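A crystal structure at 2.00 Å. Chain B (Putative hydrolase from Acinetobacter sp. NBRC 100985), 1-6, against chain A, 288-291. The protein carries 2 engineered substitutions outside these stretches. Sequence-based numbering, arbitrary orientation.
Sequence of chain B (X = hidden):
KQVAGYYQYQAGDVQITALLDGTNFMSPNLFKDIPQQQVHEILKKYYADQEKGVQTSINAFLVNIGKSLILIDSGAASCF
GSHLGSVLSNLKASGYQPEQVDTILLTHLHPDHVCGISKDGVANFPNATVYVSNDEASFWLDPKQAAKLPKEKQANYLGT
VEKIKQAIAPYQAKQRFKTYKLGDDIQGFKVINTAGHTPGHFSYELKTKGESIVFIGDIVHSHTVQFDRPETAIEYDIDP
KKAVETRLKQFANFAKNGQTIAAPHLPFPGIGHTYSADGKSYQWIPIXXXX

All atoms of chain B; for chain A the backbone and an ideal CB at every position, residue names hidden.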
# COMPACT_ATOMS: atom_id res chain seq x y z
N LYS B 1 -8.18 -16.11 4.30
CA LYS B 1 -8.98 -15.08 3.66
C LYS B 1 -8.09 -13.96 3.16
O LYS B 1 -8.10 -13.65 2.05
CB LYS B 1 -9.98 -14.48 4.64
CG LYS B 1 -11.23 -13.96 4.06
CD LYS B 1 -11.84 -15.11 3.33
CE LYS B 1 -13.19 -14.86 2.83
NZ LYS B 1 -13.27 -15.39 1.43
N GLN B 2 -7.35 -13.37 4.06
CA GLN B 2 -6.43 -12.27 3.73
C GLN B 2 -5.31 -12.68 2.77
O GLN B 2 -4.84 -13.82 2.81
CB GLN B 2 -5.84 -11.63 4.99
CG GLN B 2 -4.90 -10.44 4.72
CD GLN B 2 -5.59 -9.25 4.02
OE1 GLN B 2 -5.90 -9.30 2.83
NE2 GLN B 2 -5.84 -8.18 4.78
N VAL B 3 -4.92 -11.75 1.90
CA VAL B 3 -3.83 -12.00 0.97
C VAL B 3 -2.56 -12.28 1.75
O VAL B 3 -2.40 -11.82 2.89
CB VAL B 3 -3.66 -10.85 -0.05
CG1 VAL B 3 -3.04 -9.59 0.58
CG2 VAL B 3 -2.85 -11.30 -1.25
N ALA B 4 -1.69 -13.09 1.18
CA ALA B 4 -0.44 -13.43 1.86
C ALA B 4 0.43 -12.19 1.91
O ALA B 4 0.31 -11.30 1.05
CB ALA B 4 0.26 -14.56 1.14
N GLY B 5 1.30 -12.13 2.91
CA GLY B 5 2.15 -10.97 3.11
C GLY B 5 3.49 -11.04 2.40
O GLY B 5 4.54 -11.04 3.05
N TYR B 6 3.46 -11.11 1.07
CA TYR B 6 4.67 -10.89 0.27
C TYR B 6 4.33 -9.91 -0.83
O TYR B 6 3.16 -9.81 -1.23
CB TYR B 6 5.25 -12.19 -0.30
CG TYR B 6 4.40 -12.87 -1.36
CD1 TYR B 6 3.41 -13.76 -0.99
CD2 TYR B 6 4.60 -12.63 -2.71
CE1 TYR B 6 2.63 -14.40 -1.93
CE2 TYR B 6 3.82 -13.28 -3.67
CZ TYR B 6 2.84 -14.15 -3.27
OH TYR B 6 2.04 -14.80 -4.18
N UNK A 288 -3.53 0.82 6.30
CA UNK A 288 -2.30 0.16 6.73
C UNK A 288 -2.57 -1.35 6.70
O UNK A 288 -3.47 -1.83 7.39
CB UNK A 288 -1.86 0.63 8.12
N UNK A 289 -1.86 -2.08 5.86
CA UNK A 289 -1.98 -3.54 5.72
C UNK A 289 -2.25 -4.30 7.04
O UNK A 289 -1.43 -4.12 8.01
CB UNK A 289 -0.69 -4.08 5.09
N UNK A 290 -3.29 -5.08 7.09
CA UNK A 290 -3.59 -5.82 8.25
C UNK A 290 -3.65 -7.34 8.01
O UNK A 290 -4.48 -7.82 7.32
CB UNK A 290 -4.92 -5.31 8.82
N UNK A 291 -2.66 -8.04 8.51
CA UNK A 291 -2.69 -9.46 8.47
C UNK A 291 -3.58 -9.83 9.61
O UNK A 291 -4.21 -10.78 9.52
CB UNK A 291 -1.30 -10.09 8.56

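At position 288 the backbone is extended (phi -98°, psi 117°), and the ideal CB has no atom of B:1-6 within 5.5 Å. Chain B therefore sets no visible requirement here, and polar, aromatic or aliphatic side chains would all be admissible. The deposited residue is A:His288, whose side chain comes no nearer than 10.1 Å, from CD2 of A:His288 to NE2 of B:Gln2, and makes its hydrogen bond elsewhere in the structure.

Position 289 is more informative, although its ideal CB also lies beyond 5.5 Å of chain B. The CA-to-CB bond points sideways, so a short side chain would stop before reaching the other stretch. Farther out, chain B offers a mostly apolar surface: CG1 of B:Val3, CG of B:Gln2 and CA of B:Gly5, with the carbonyl O of B:Ala4 nearby. A long, apolar side chain suits such a site; methionine, leucine or an aromatic residue could each be considered, the longer ones reaching farther. The deposited residue is A:Phe289. With chi1 at -165° (t) and chi2 at -71°, its ring extends to chain B, and 62 Å² of the residue is covered. The closest approach is apolar, CE2 of A:Phe289 to CG1 of B:Val3 at 3.8 Å. Looser contacts are made by CZ of A:Phe289, which lies 4.4 Å from O of B:Ala4 and 4.5 Å from CA of B:Gly5. CA of B:Gly5 forms part of the surface met by the ring.

At position 290 the main chain supplies the specific interaction. NE2 of B:Gln2 donates a hydrogen bond to the carbonyl O of residue 290, at 2.9 Å with an N-H...acceptor angle of 158°. The orientation of the amide is consistent with a second hydrogen bond, from N of B:Val3 to OE1 of B:Gln2 at 2.8 Å. Because the acceptor is backbone, this bond does not identify the side chain. The ideal CB is 5.0 Å from NE2 of B:Gln2 and points sideways, so many residues fit, including long polar ones that turn outward. The deposited residue is A:Lys290; the end of its side chain leads away from chain B, and NZ is hydrogen-bonded elsewhere.

Position 291 has its CA 4.5 Å from CG of B:Gln2 and its ideal CB 5.3 Å from that same CG. The bond is again sideways, and a small or polar side chain would be suitable. The deposited residue is A:Asp291, chi1 62° (p). Its carboxylate leads away from chain B, leaving CA to make the contact.

Chain A 288-291: HFKD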
# COMPACT_ATOMS: atom_id res chain seq x y z
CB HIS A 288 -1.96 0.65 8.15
CG HIS A 288 -0.61 0.21 8.65
ND1 HIS A 288 0.08 0.91 9.62
CD2 HIS A 288 0.16 -0.86 8.34
CE1 HIS A 288 1.23 0.29 9.87
NE2 HIS A 288 1.29 -0.78 9.11
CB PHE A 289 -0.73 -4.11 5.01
CG PHE A 289 -0.89 -5.52 4.51
CD1 PHE A 289 -0.96 -6.58 5.38
CD2 PHE A 289 -0.99 -5.78 3.19
CE1 PHE A 289 -1.12 -7.85 4.93
CE2 PHE A 289 -1.16 -7.05 2.74
CZ PHE A 289 -1.23 -8.09 3.61
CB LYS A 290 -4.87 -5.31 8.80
CG LYS A 290 -4.98 -5.26 10.29
CD LYS A 290 -6.18 -4.44 10.67
CE LYS A 290 -5.91 -3.45 11.79
NZ LYS A 290 -6.24 -2.02 11.54
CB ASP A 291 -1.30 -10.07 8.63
CG ASP A 291 -0.66 -9.73 9.97
OD1 ASP A 291 -0.74 -8.59 10.40
OD2 ASP A 291 -0.11 -10.62 10.58
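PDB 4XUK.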